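Side-chain contacts in chitinase (Chromobacterium violaceum, PDB 4TXG), which probably binds chitin and hydrolyses its glycosidic bonds, as a family GH18 glycoside hydrolase: residues 162-167 with 604-609; 172-177 with 219-224; 177-182 with 624-629; 224-229 with 239-244. All blocks are in the same frame, centred on the assembly; numbering follows the deposited sequence.

Contact 1 (162-167 with 604-609); sequences SWRTGK and ELAGDY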
loop_
_atom_site.group_PDB
_atom_site.type_symbol
_atom_site.label_atom_id
_atom_site.label_comp_id
_atom_site.label_asym_id
_atom_site.label_seq_id
_atom_site.Cartn_x
_atom_site.Cartn_y
_atom_site.Cartn_z
ATOM N N SER A 162 -1.556 -4.471 17.580
ATOM C CA SER A 162 -1.198 -5.257 18.768
ATOM C C SER A 162 -1.442 -4.544 20.085
ATOM O O SER A 162 -1.434 -5.180 21.147
ATOM C CB SER A 162 0.279 -5.657 18.699
ATOM O OG SER A 162 1.127 -4.519 18.821
ATOM N N TRP A 163 -1.651 -3.229 20.026
ATOM C CA TRP A 163 -1.577 -2.434 21.244
ATOM C C TRP A 163 -2.904 -2.109 21.923
ATOM O O TRP A 163 -2.913 -1.364 22.897
ATOM C CB TRP A 163 -0.821 -1.122 20.969
ATOM C CG TRP A 163 -1.229 -0.330 19.744
ATOM C CD1 TRP A 163 -2.182 0.653 19.677
ATOM C CD2 TRP A 163 -0.655 -0.415 18.432
ATOM N NE1 TRP A 163 -2.247 1.168 18.403
ATOM C CE2 TRP A 163 -1.315 0.530 17.619
ATOM C CE3 TRP A 163 0.355 -1.201 17.864
ATOM C CZ2 TRP A 163 -1.003 0.710 16.274
ATOM C CZ3 TRP A 163 0.662 -1.025 16.527
ATOM C CH2 TRP A 163 -0.014 -0.079 15.746
ATOM N N ARG A 164 -4.012 -2.673 21.451
ATOM C CA ARG A 164 -5.297 -2.428 22.111
ATOM C C ARG A 164 -5.684 -3.612 23.007
ATOM O O ARG A 164 -6.712 -4.267 22.820
ATOM C CB ARG A 164 -6.378 -2.123 21.073
ATOM C CG ARG A 164 -5.944 -0.979 20.141
ATOM C CD ARG A 164 -7.082 -0.387 19.314
ATOM N NE ARG A 164 -6.548 0.617 18.398
ATOM C CZ ARG A 164 -6.286 1.871 18.744
ATOM N NH1 ARG A 164 -6.545 2.284 19.978
ATOM N NH2 ARG A 164 -5.773 2.717 17.854
ATOM N N THR A 165 -4.839 -3.855 24.003
ATOM C CA THR A 165 -4.951 -5.022 24.862
ATOM C C THR A 165 -5.919 -4.789 26.005
ATOM O O THR A 165 -6.323 -5.732 26.681
ATOM C CB THR A 165 -3.596 -5.398 25.461
ATOM O OG1 THR A 165 -3.178 -4.354 26.353
ATOM C CG2 THR A 165 -2.567 -5.564 24.360
ATOM N N GLY A 166 -6.265 -3.524 26.223
ATOM C CA GLY A 166 -7.145 -3.153 27.316
ATOM C C GLY A 166 -6.521 -3.184 28.703
ATOM O O GLY A 166 -7.212 -2.933 29.689
ATOM N N LYS A 167 -5.227 -3.473 28.799
ATOM C CA LYS A 167 -4.614 -3.653 30.121
ATOM C C LYS A 167 -4.517 -2.343 30.910
ATOM O O LYS A 167 -4.428 -2.359 32.143
ATOM C CB LYS A 167 -3.225 -4.287 29.989
ATOM C CG LYS A 167 -3.232 -5.709 29.434
ATOM C CD LYS A 167 -3.973 -6.666 30.357
ATOM C CE LYS A 167 -3.946 -8.097 29.821
ATOM N NZ LYS A 167 -4.600 -9.049 30.769
ATOM N N GLU A 604 -7.920 0.656 10.779
ATOM C CA GLU A 604 -7.587 -0.637 11.373
ATOM C C GLU A 604 -8.894 -1.258 11.859
ATOM O O GLU A 604 -9.910 -0.568 11.962
ATOM C CB GLU A 604 -6.619 -0.473 12.553
ATOM C CG GLU A 604 -7.169 0.514 13.592
ATOM C CD GLU A 604 -6.352 0.594 14.867
ATOM O OE1 GLU A 604 -5.673 1.630 15.078
ATOM O OE2 GLU A 604 -6.405 -0.364 15.666
ATOM N N LEU A 605 -8.869 -2.547 12.180
ATOM C CA LEU A 605 -10.084 -3.259 12.575
ATOM C C LEU A 605 -10.823 -2.580 13.737
ATOM O O LEU A 605 -12.053 -2.476 13.727
ATOM C CB LEU A 605 -9.740 -4.704 12.934
ATOM C CG LEU A 605 -9.529 -5.600 11.706
ATOM C CD1 LEU A 605 -8.661 -6.810 12.050
ATOM C CD2 LEU A 605 -10.882 -6.059 11.176
ATOM N N ALA A 606 -10.076 -2.082 14.716
ATOM C CA ALA A 606 -10.691 -1.512 15.919
ATOM C C ALA A 606 -11.455 -0.210 15.666
ATOM O O ALA A 606 -12.196 0.256 16.535
ATOM C CB ALA A 606 -9.637 -1.284 16.984
ATOM N N GLY A 607 -11.276 0.383 14.493
ATOM C CA GLY A 607 -11.970 1.621 14.176
ATOM C C GLY A 607 -13.366 1.451 13.592
ATOM O O GLY A 607 -14.125 2.419 13.509
ATOM N N ASP A 608 -13.708 0.238 13.165
ATOM C CA ASP A 608 -15.032 -0.014 12.576
ATOM C C ASP A 608 -16.088 0.064 13.681
ATOM O O ASP A 608 -15.762 -0.065 14.868
ATOM C CB ASP A 608 -15.052 -1.377 11.879
ATOM C CG ASP A 608 -16.193 -1.522 10.874
ATOM O OD1 ASP A 608 -17.021 -0.595 10.732
ATOM O OD2 ASP A 608 -16.252 -2.591 10.229
ATOM N N TYR A 609 -17.348 0.268 13.304
ATOM C CA TYR A 609 -18.355 0.668 14.282
ATOM C C TYR A 609 -19.688 -0.068 14.173
ATOM O O TYR A 609 -20.005 -0.644 13.139
ATOM C CB TYR A 609 -18.606 2.176 14.164
ATOM C CG TYR A 609 -19.142 2.635 12.815
ATOM C CD1 TYR A 609 -20.513 2.618 12.548
ATOM C CD2 TYR A 609 -18.287 3.109 11.826
ATOM C CE1 TYR A 609 -21.014 3.044 11.332
ATOM C CE2 TYR A 609 -18.787 3.548 10.601
ATOM C CZ TYR A 609 -20.149 3.509 10.364
ATOM O OH TYR A 609 -20.658 3.933 9.157
#
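Arg164 takes the Glu604 carboxylate side-on, in a two-pronged salt bridge, with Ala606 closing in beside the arginine chain. The guanidinium presents its NE side: NE donates to Glu604 OE2 at 2.9 Å, and Arg164 NH2 donates to Glu604 OE1 at 3.0 Å, each oxygen taking one N-H from the arginine. Both bonds are nearly straight and lie close to the guanidinium plane. The carboxylate, however, is turned 46° against that plane, so the nitrogens reach both oxygens from above it. Glu604 CG sits between its own backbone N and carbonyl carbon (chi1 54°), and the chain then runs out extended to hold the carboxylate up to the arginine. OE2 is also hydrogen-bonded to Thr161 OG1, so this one oxygen serves two partners.

Farther back along the arginine chain, Ala606 CB rests 3.6 Å from Arg164 CD, a tight apolar contact. Trp163 NE1 sits over one face of the guanidinium, toward its rim, and Trp505 makes a cation-pi contact with the same arginine. The peptide bond before Glu604 is cis.

This is the C-terminal end of a TIM barrel: the loop after strand 155-161 is tied to the loop after its parallel neighbour, strand 599-603, while Ala606 O accepts from Trp523 of helix 522-530.

Contact 2 (172-177 with 219-224); sequences AYLASD and AGAEMD. With CS (cesium ion), chain N.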
loop_
_atom_site.group_PDB
_atom_site.type_symbol
_atom_site.label_atom_id
_atom_site.label_comp_id
_atom_site.label_asym_id
_atom_site.label_seq_id
_atom_site.Cartn_x
_atom_site.Cartn_y
_atom_site.Cartn_z
ATOM N N ALA A 172 -10.459 -2.492 24.652
ATOM C CA ALA A 172 -9.633 -3.524 24.040
ATOM C C ALA A 172 -10.213 -3.934 22.703
ATOM O O ALA A 172 -11.422 -3.878 22.494
ATOM C CB ALA A 172 -9.520 -4.743 24.962
ATOM N N TYR A 173 -9.337 -4.341 21.795
ATOM C CA TYR A 173 -9.767 -5.005 20.580
ATOM C C TYR A 173 -8.873 -6.213 20.393
ATOM O O TYR A 173 -7.698 -6.081 20.058
ATOM C CB TYR A 173 -9.702 -4.075 19.371
ATOM C CG TYR A 173 -10.357 -4.664 18.144
ATOM C CD1 TYR A 173 -9.646 -5.484 17.277
ATOM C CD2 TYR A 173 -11.696 -4.413 17.862
ATOM C CE1 TYR A 173 -10.249 -6.030 16.153
ATOM C CE2 TYR A 173 -12.310 -4.956 16.740
ATOM C CZ TYR A 173 -11.578 -5.759 15.888
ATOM O OH TYR A 173 -12.189 -6.290 14.770
ATOM N N LEU A 174 -9.444 -7.387 20.636
ATOM C CA LEU A 174 -8.689 -8.634 20.670
ATOM C C LEU A 174 -8.936 -9.452 19.415
ATOM O O LEU A 174 -9.835 -9.142 18.631
ATOM C CB LEU A 174 -9.078 -9.445 21.904
ATOM C CG LEU A 174 -8.962 -8.673 23.221
ATOM C CD1 LEU A 174 -9.281 -9.611 24.381
ATOM C CD2 LEU A 174 -7.561 -8.070 23.359
ATOM N N ALA A 175 -8.134 -10.496 19.219
ATOM C CA ALA A 175 -8.250 -11.297 18.001
ATOM C C ALA A 175 -9.627 -11.959 17.940
ATOM O O ALA A 175 -10.148 -12.261 16.864
ATOM C CB ALA A 175 -7.128 -12.341 17.936
ATOM N N SER A 176 -10.233 -12.145 19.107
ATOM C CA SER A 176 -11.569 -12.715 19.192
ATOM C C SER A 176 -12.672 -11.740 18.772
ATOM O O SER A 176 -13.811 -12.153 18.584
ATOM C CB SER A 176 -11.830 -13.212 20.619
ATOM O OG SER A 176 -11.556 -12.195 21.566
ATOM N N ASP A 177 -12.336 -10.454 18.622
ATOM C CA ASP A 177 -13.301 -9.431 18.200
ATOM C C ASP A 177 -13.337 -9.228 16.686
ATOM O O ASP A 177 -14.202 -8.517 16.159
ATOM C CB ASP A 177 -12.979 -8.091 18.874
ATOM C CG ASP A 177 -13.101 -8.161 20.387
ATOM O OD1 ASP A 177 -14.100 -8.730 20.861
ATOM O OD2 ASP A 177 -12.196 -7.669 21.097
ATOM N N ALA A 219 -14.827 -13.729 27.396
ATOM C CA ALA A 219 -15.400 -14.812 26.609
ATOM C C ALA A 219 -14.894 -14.770 25.175
ATOM O O ALA A 219 -14.909 -13.719 24.531
ATOM C CB ALA A 219 -16.918 -14.745 26.638
ATOM N N GLY A 220 -14.429 -15.915 24.686
ATOM C CA GLY A 220 -13.897 -16.007 23.340
ATOM C C GLY A 220 -12.400 -15.777 23.254
ATOM O O GLY A 220 -11.799 -16.009 22.203
ATOM N N ALA A 221 -11.790 -15.326 24.348
ATOM C CA ALA A 221 -10.355 -15.016 24.334
ATOM C C ALA A 221 -9.528 -16.045 25.108
ATOM O O ALA A 221 -8.373 -15.787 25.450
ATOM C CB ALA A 221 -10.109 -13.620 24.896
ATOM N N GLU A 222 -10.128 -17.199 25.386
ATOM C CA GLU A 222 -9.461 -18.247 26.152
ATOM C C GLU A 222 -8.257 -18.810 25.398
ATOM O O GLU A 222 -8.311 -19.015 24.181
ATOM C CB GLU A 222 -10.439 -19.379 26.499
ATOM C CG GLU A 222 -11.645 -18.945 27.336
ATOM C CD GLU A 222 -12.819 -18.434 26.500
ATOM O OE1 GLU A 222 -12.695 -18.328 25.259
ATOM O OE2 GLU A 222 -13.879 -18.142 27.091
ATOM N N MET A 223 -7.182 -19.063 26.136
ATOM C CA MET A 223 -5.943 -19.574 25.556
ATOM C C MET A 223 -6.039 -21.066 25.276
ATOM O O MET A 223 -6.631 -21.814 26.050
ATOM C CB MET A 223 -4.761 -19.296 26.493
ATOM C CG MET A 223 -4.433 -17.812 26.645
ATOM S SD MET A 223 -3.744 -17.118 25.131
ATOM C CE MET A 223 -4.815 -15.704 24.858
ATOM N N ASP A 224 -5.473 -21.480 24.150
ATOM C CA ASP A 224 -5.274 -22.893 23.841
ATOM C C ASP A 224 -4.005 -23.343 24.558
ATOM O O ASP A 224 -2.908 -22.901 24.222
ATOM C CB ASP A 224 -5.159 -23.093 22.319
ATOM C CG ASP A 224 -4.895 -24.544 21.907
ATOM O OD1 ASP A 224 -4.605 -25.409 22.759
ATOM O OD2 ASP A 224 -4.971 -24.819 20.687
HETATM CS CS CS N . -16.243 -12.442 16.422
HETATM O O HOH W 1 -15.863 -14.235 18.960
HETATM O O HOH W 2 -15.774 -15.229 15.527
#
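Ser176 lies against the carbonyl of Gly220 and the methyl of Ala221, where two excursions of the GH18 barrel meet: the loop between strands 155-161 and 185-193, and the one leading into helix 231-242. No hydrogen bond crosses between 172-177 and 219-224, and the contact is one of packing.

Its apolar pair is Leu174 and Ala221, the leucine reaching the methyl with one branch only, CD1 to Ala221 CB at 4.1 Å. The serine adds van der Waals packing: Ser176 OG approaches Ala221 CB at 3.9 Å, and the closest approach is Ser176 CB to Gly220 O, 3.2 Å. That carbonyl takes its hydrogen bond from the hydroxyl of Tyr239 on helix 231-242, whose side chain also touches Ser176.

The firm polar bonds lie within 172-177. Asp177 folds back over its own turn so that OD2 accepts from Leu174 N at 2.8 Å in an almost straight bond, on the anti side of the carboxylate. Leu174 O in turn receives Asp177 N, and the two bonds pin both ends of this short turn. Asp177 CB meanwhile lies over one face of the Tyr173 ring, offset toward its rim.

A cesium ion sits on the backbone here, bound by the carbonyls of Ser176 and Ile178 and by two waters; Ser176 O stands 3.3 Å from it.

Contact 3 (177-182 with 624-629); sequences DIPWSK and IGTTLT. With CS (cesium ion), chain N.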
loop_
_atom_site.group_PDB
_atom_site.type_symbol
_atom_site.label_atom_id
_atom_site.label_comp_id
_atom_site.label_asym_id
_atom_site.label_seq_id
_atom_site.Cartn_x
_atom_site.Cartn_y
_atom_site.Cartn_z
ATOM N N ASP A 177 -12.336 -10.454 18.622
ATOM C CA ASP A 177 -13.301 -9.431 18.200
ATOM C C ASP A 177 -13.337 -9.228 16.686
ATOM O O ASP A 177 -14.202 -8.517 16.159
ATOM C CB ASP A 177 -12.979 -8.091 18.874
ATOM C CG ASP A 177 -13.101 -8.161 20.387
ATOM O OD1 ASP A 177 -14.100 -8.730 20.861
ATOM O OD2 ASP A 177 -12.196 -7.669 21.097
ATOM N N ILE A 178 -12.377 -9.837 15.998
ATOM C CA ILE A 178 -12.272 -9.753 14.547
ATOM C C ILE A 178 -13.472 -10.419 13.870
ATOM O O ILE A 178 -13.914 -11.484 14.310
ATOM C CB ILE A 178 -10.959 -10.427 14.071
ATOM C CG1 ILE A 178 -9.734 -9.644 14.556
ATOM C CG2 ILE A 178 -10.924 -10.577 12.549
ATOM C CD1 ILE A 178 -8.410 -10.348 14.252
ATOM N N PRO A 179 -14.022 -9.791 12.815
ATOM C CA PRO A 179 -15.083 -10.432 12.027
ATOM C C PRO A 179 -14.523 -11.487 11.068
ATOM O O PRO A 179 -14.469 -11.281 9.855
ATOM C CB PRO A 179 -15.703 -9.261 11.257
ATOM C CG PRO A 179 -14.560 -8.301 11.083
ATOM C CD PRO A 179 -13.771 -8.402 12.374
ATOM N N TRP A 180 -14.105 -12.616 11.626
ATOM C CA TRP A 180 -13.464 -13.669 10.852
ATOM C C TRP A 180 -14.280 -14.159 9.654
ATOM O O TRP A 180 -13.710 -14.535 8.628
ATOM C CB TRP A 180 -13.153 -14.853 11.766
ATOM C CG TRP A 180 -12.013 -14.595 12.707
ATOM C CD1 TRP A 180 -12.079 -14.023 13.946
ATOM C CD2 TRP A 180 -10.635 -14.913 12.482
ATOM N NE1 TRP A 180 -10.824 -13.969 14.507
ATOM C CE2 TRP A 180 -9.921 -14.500 13.627
ATOM C CE3 TRP A 180 -9.938 -15.504 11.427
ATOM C CZ2 TRP A 180 -8.537 -14.656 13.741
ATOM C CZ3 TRP A 180 -8.563 -15.671 11.550
ATOM C CH2 TRP A 180 -7.880 -15.243 12.699
ATOM N N SER A 181 -15.607 -14.149 9.779
ATOM C CA SER A 181 -16.459 -14.684 8.718
ATOM C C SER A 181 -16.651 -13.699 7.560
ATOM O O SER A 181 -17.339 -14.012 6.591
ATOM C CB SER A 181 -17.834 -15.080 9.273
ATOM O OG SER A 181 -18.572 -13.933 9.647
ATOM N N LYS A 182 -16.051 -12.514 7.668
ATOM C CA LYS A 182 -16.271 -11.472 6.671
ATOM C C LYS A 182 -14.972 -10.939 6.069
ATOM O O LYS A 182 -14.993 -9.968 5.316
ATOM C CB LYS A 182 -17.065 -10.317 7.289
ATOM C CG LYS A 182 -18.371 -10.769 7.952
ATOM C CD LYS A 182 -19.203 -9.591 8.425
ATOM C CE LYS A 182 -20.449 -10.052 9.171
ATOM N NZ LYS A 182 -21.238 -11.045 8.391
ATOM N N ILE A 624 -17.190 0.010 19.062
ATOM C CA ILE A 624 -16.511 -0.962 18.222
ATOM C C ILE A 624 -17.503 -1.922 17.569
ATOM O O ILE A 624 -18.370 -2.483 18.245
ATOM C CB ILE A 624 -15.494 -1.759 19.058
ATOM C CG1 ILE A 624 -14.397 -0.831 19.591
ATOM C CG2 ILE A 624 -14.927 -2.918 18.256
ATOM C CD1 ILE A 624 -13.451 -1.517 20.585
ATOM N N GLY A 625 -17.390 -2.094 16.254
ATOM C CA GLY A 625 -18.310 -2.960 15.544
ATOM C C GLY A 625 -17.810 -3.326 14.168
ATOM O O GLY A 625 -16.612 -3.261 13.900
ATOM N N THR A 626 -18.730 -3.719 13.291
ATOM C CA THR A 626 -18.327 -4.246 11.990
ATOM C C THR A 626 -19.136 -3.708 10.810
ATOM O O THR A 626 -19.221 -4.368 9.779
ATOM C CB THR A 626 -18.433 -5.791 11.956
ATOM O OG1 THR A 626 -19.797 -6.183 12.165
ATOM C CG2 THR A 626 -17.545 -6.427 13.026
ATOM N N THR A 627 -19.719 -2.520 10.942
ATOM C CA THR A 627 -20.576 -1.988 9.871
ATOM C C THR A 627 -19.866 -1.862 8.515
ATOM O O THR A 627 -20.381 -2.321 7.490
ATOM C CB THR A 627 -21.159 -0.621 10.266
ATOM O OG1 THR A 627 -22.079 -0.811 11.343
ATOM C CG2 THR A 627 -21.902 0.018 9.090
ATOM N N LEU A 628 -18.684 -1.259 8.495
ATOM C CA LEU A 628 -18.013 -1.028 7.216
ATOM C C LEU A 628 -17.476 -2.328 6.594
ATOM O O LEU A 628 -17.610 -2.556 5.390
ATOM C CB LEU A 628 -16.881 -0.011 7.377
ATOM C CG LEU A 628 -17.316 1.360 7.897
ATOM C CD1 LEU A 628 -16.129 2.318 7.915
ATOM C CD2 LEU A 628 -18.471 1.943 7.075
ATOM N N THR A 629 -16.887 -3.186 7.412
ATOM C CA THR A 629 -16.419 -4.473 6.917
ATOM C C THR A 629 -17.597 -5.329 6.451
ATOM O O THR A 629 -17.491 -6.052 5.461
ATOM C CB THR A 629 -15.601 -5.200 7.990
ATOM O OG1 THR A 629 -14.411 -4.440 8.245
ATOM C CG2 THR A 629 -15.206 -6.590 7.526
HETATM CS CS CS N . -16.243 -12.442 16.422
HETATM O O HOH W 1 -15.863 -14.235 18.960
HETATM O O HOH W 2 -15.774 -15.229 15.527
#
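The two backbones come closest at two points, Pro179 CA to Thr626 CA and Lys182 CA to Thr629 CA, each 7.0 Å; Pro179 is the centre of an inverse gamma turn, and just beyond it Lys182 N bonds back to Pro179 O.

The side chains between them meet through carbon. Pro179 and Thr626 lie antiparallel alongside one another, with Pro179 CB 3.8 Å from Thr626 CG2. Thr629 comes across the proline at about a right angle, its CG2 4.0 Å from Pro179 CG, so the ring has a threonine methyl at each of these two carbons. With CG2 anti to the backbone N (OG1 at chi1 -65°), Thr629 turns its methyl to the contact and leaves its hydroxyl to bond with Tyr463.

The packing joins the long loop between barrel strands 155-161 and 185-193 to the start of helix 627-636, which follows strand 621-624. Thr626 holds the N-cap position of that helix. Asp608 and Asp610 bond to the backbone nitrogens and a hydroxyl around this first turn.

Lys182 takes part with its base: CB lies 4.2 Å from Thr629 CG2, while the end of the chain leads away from 624-629, and the side chain also touches Ser630 and Tyr633 of helix 627-636. Its carbonyl oxygen, Lys182 O, is buried against the Thr629 methyl, 4.0 Å from CG2, with no polar partner in the model.

Contact 4 (224-229 with 239-244); sequences DASLPY and YKRKYP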
loop_
_atom_site.group_PDB
_atom_site.type_symbol
_atom_site.label_atom_id
_atom_site.label_comp_id
_atom_site.label_asym_id
_atom_site.label_seq_id
_atom_site.Cartn_x
_atom_site.Cartn_y
_atom_site.Cartn_z
ATOM N N ASP A 224 -5.473 -21.480 24.150
ATOM C CA ASP A 224 -5.274 -22.893 23.841
ATOM C C ASP A 224 -4.005 -23.343 24.558
ATOM O O ASP A 224 -2.908 -22.901 24.222
ATOM C CB ASP A 224 -5.159 -23.093 22.319
ATOM C CG ASP A 224 -4.895 -24.544 21.907
ATOM O OD1 ASP A 224 -4.605 -25.409 22.759
ATOM O OD2 ASP A 224 -4.971 -24.819 20.687
ATOM N N ALA A 225 -4.159 -24.226 25.540
ATOM C CA ALA A 225 -3.020 -24.673 26.337
ATOM C C ALA A 225 -2.010 -25.492 25.535
ATOM O O ALA A 225 -0.894 -25.729 26.009
ATOM C CB ALA A 225 -3.507 -25.486 27.538
ATOM N N SER A 226 -2.403 -25.946 24.345
ATOM C CA SER A 226 -1.552 -26.832 23.551
ATOM C C SER A 226 -0.593 -26.070 22.631
ATOM O O SER A 226 0.219 -26.682 21.932
ATOM C CB SER A 226 -2.415 -27.806 22.726
ATOM O OG SER A 226 -2.900 -27.197 21.526
ATOM N N LEU A 227 -0.665 -24.744 22.632
ATOM C CA LEU A 227 0.286 -23.943 21.859
ATOM C C LEU A 227 1.383 -23.407 22.766
ATOM O O LEU A 227 1.104 -23.001 23.891
ATOM C CB LEU A 227 -0.423 -22.777 21.165
ATOM C CG LEU A 227 -1.568 -23.193 20.238
ATOM C CD1 LEU A 227 -2.294 -21.967 19.700
ATOM C CD2 LEU A 227 -1.013 -24.041 19.108
ATOM N N PRO A 228 2.629 -23.383 22.279
ATOM C CA PRO A 228 3.761 -22.958 23.118
ATOM C C PRO A 228 3.940 -21.437 23.127
ATOM O O PRO A 228 5.057 -20.914 23.190
ATOM C CB PRO A 228 4.946 -23.649 22.453
ATOM C CG PRO A 228 4.581 -23.626 20.996
ATOM C CD PRO A 228 3.072 -23.839 20.947
ATOM N N TYR A 229 2.816 -20.741 23.045
ATOM C CA TYR A 229 2.766 -19.287 23.135
ATOM C C TYR A 229 1.368 -18.897 23.560
ATOM O O TYR A 229 0.413 -19.636 23.317
ATOM C CB TYR A 229 3.118 -18.611 21.805
ATOM C CG TYR A 229 2.444 -19.194 20.582
ATOM C CD1 TYR A 229 3.039 -20.233 19.869
ATOM C CD2 TYR A 229 1.228 -18.687 20.120
ATOM C CE1 TYR A 229 2.436 -20.768 18.740
ATOM C CE2 TYR A 229 0.611 -19.218 18.988
ATOM C CZ TYR A 229 1.225 -20.254 18.302
ATOM O OH TYR A 229 0.623 -20.782 17.179
ATOM N N TYR A 239 -8.523 -19.304 15.979
ATOM C CA TYR A 239 -9.639 -18.891 15.135
ATOM C C TYR A 239 -9.438 -19.332 13.694
ATOM O O TYR A 239 -10.408 -19.608 12.994
ATOM C CB TYR A 239 -9.861 -17.379 15.223
ATOM C CG TYR A 239 -10.704 -17.010 16.418
ATOM C CD1 TYR A 239 -10.132 -16.831 17.664
ATOM C CD2 TYR A 239 -12.084 -16.883 16.305
ATOM C CE1 TYR A 239 -10.911 -16.523 18.772
ATOM C CE2 TYR A 239 -12.869 -16.573 17.403
ATOM C CZ TYR A 239 -12.277 -16.396 18.634
ATOM O OH TYR A 239 -13.060 -16.091 19.731
ATOM N N LYS A 240 -8.187 -19.430 13.254
ATOM C CA LYS A 240 -7.931 -19.912 11.902
ATOM C C LYS A 240 -8.426 -21.341 11.705
ATOM O O LYS A 240 -8.756 -21.728 10.588
ATOM C CB LYS A 240 -6.442 -19.817 11.557
ATOM C CG LYS A 240 -6.001 -18.396 11.284
ATOM C CD LYS A 240 -4.953 -18.327 10.194
ATOM C CE LYS A 240 -3.650 -18.918 10.631
ATOM N NZ LYS A 240 -2.627 -18.791 9.545
ATOM N N ARG A 241 -8.498 -22.121 12.784
ATOM C CA ARG A 241 -9.027 -23.479 12.674
ATOM C C ARG A 241 -10.512 -23.473 12.331
ATOM O O ARG A 241 -11.003 -24.351 11.612
ATOM C CB ARG A 241 -8.807 -24.256 13.975
ATOM C CG ARG A 241 -7.356 -24.347 14.390
ATOM C CD ARG A 241 -7.260 -25.118 15.687
ATOM N NE ARG A 241 -5.903 -25.173 16.206
ATOM C CZ ARG A 241 -5.624 -25.128 17.503
ATOM N NH1 ARG A 241 -6.611 -25.010 18.380
ATOM N NH2 ARG A 241 -4.369 -25.191 17.915
ATOM N N LYS A 242 -11.221 -22.472 12.840
ATOM C CA LYS A 242 -12.646 -22.337 12.575
ATOM C C LYS A 242 -12.885 -21.697 11.206
ATOM O O LYS A 242 -13.906 -21.942 10.562
ATOM C CB LYS A 242 -13.308 -21.521 13.691
ATOM C CG LYS A 242 -14.790 -21.232 13.493
ATOM C CD LYS A 242 -15.626 -22.495 13.431
ATOM C CE LYS A 242 -17.105 -22.147 13.352
ATOM N NZ LYS A 242 -17.476 -21.155 14.404
ATOM N N TYR A 243 -11.923 -20.895 10.759
ATOM C CA TYR A 243 -12.009 -20.217 9.465
ATOM C C TYR A 243 -10.767 -20.493 8.614
ATOM O O TYR A 243 -9.925 -19.621 8.455
ATOM C CB TYR A 243 -12.178 -18.708 9.680
ATOM C CG TYR A 243 -13.388 -18.365 10.504
ATOM C CD1 TYR A 243 -14.623 -18.159 9.896
ATOM C CD2 TYR A 243 -13.306 -18.252 11.887
ATOM C CE1 TYR A 243 -15.738 -17.853 10.644
ATOM C CE2 TYR A 243 -14.418 -17.943 12.646
ATOM C CZ TYR A 243 -15.631 -17.746 12.016
ATOM O OH TYR A 243 -16.741 -17.440 12.763
ATOM N N PRO A 244 -10.659 -21.713 8.056
ATOM C CA PRO A 244 -9.401 -22.230 7.489
ATOM C C PRO A 244 -8.937 -21.534 6.211
ATOM O O PRO A 244 -7.796 -21.722 5.777
ATOM C CB PRO A 244 -9.724 -23.700 7.210
ATOM C CG PRO A 244 -11.214 -23.724 7.016
ATOM C CD PRO A 244 -11.752 -22.701 7.981
#
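Arg241 takes one oxygen of Asp224 with both of its terminal nitrogens: NH1 donates to Asp224 OD2 at 2.8 Å and NH2 donates to Asp224 OD2 at 2.9 Å. The shared acceptor lies in the guanidinium plane, and both bonds bend to about 144°. The carboxylate stands nearly upright against that plane, at 74°, and the two side chains cross at about a right angle. NH2 meets OD2 nearly head-on, along the C-O direction; NH1 comes in on the anti side.

The other oxygen is held from within its own loop. Ser226 donates to Asp224 OD1 twice, from its backbone N and its OG, each at 2.8 Å and from the same face. The first closes an Asx turn inside the type I turn 224-227.

Farther out, Leu227 CD2 lies 3.7 Å from Arg241 NH2 at the guanidinium edge, and Leu227 CB covers the centre of the Tyr229 ring. Arg241 arrives from the last turn of helix 231-242, extended from CG to NE.

The Asp224 carboxylate accepts four donor bonds on its two oxygens, which should restrain its rotation and probably keeps it ionised, tying the loop before the helix to its far end at an exposed surface.

How the contacts relate
The chain leaves barrel strand 155-161 and enters a long loop that contributes to contacts 1, 2 and 3 in turn. Contact 2 closes first, at 219-224, and contact 4 follows it in series at 239-244, the two sharing Asp224. Both lie nested within the loop that contact 1 closes at 604-609. Contact 3 closes last, at 624-629; it crosses contacts 1 and 2 and encloses contact 4. Tyr173 packs on Leu605, Ala606 and Ile624, bringing contacts 1, 2 and 3 together, while Trp180 meets Tyr239 and Tyr243. The result joins the first barrel strand's loop to helix 231-242 and to the chain after strand 599-603.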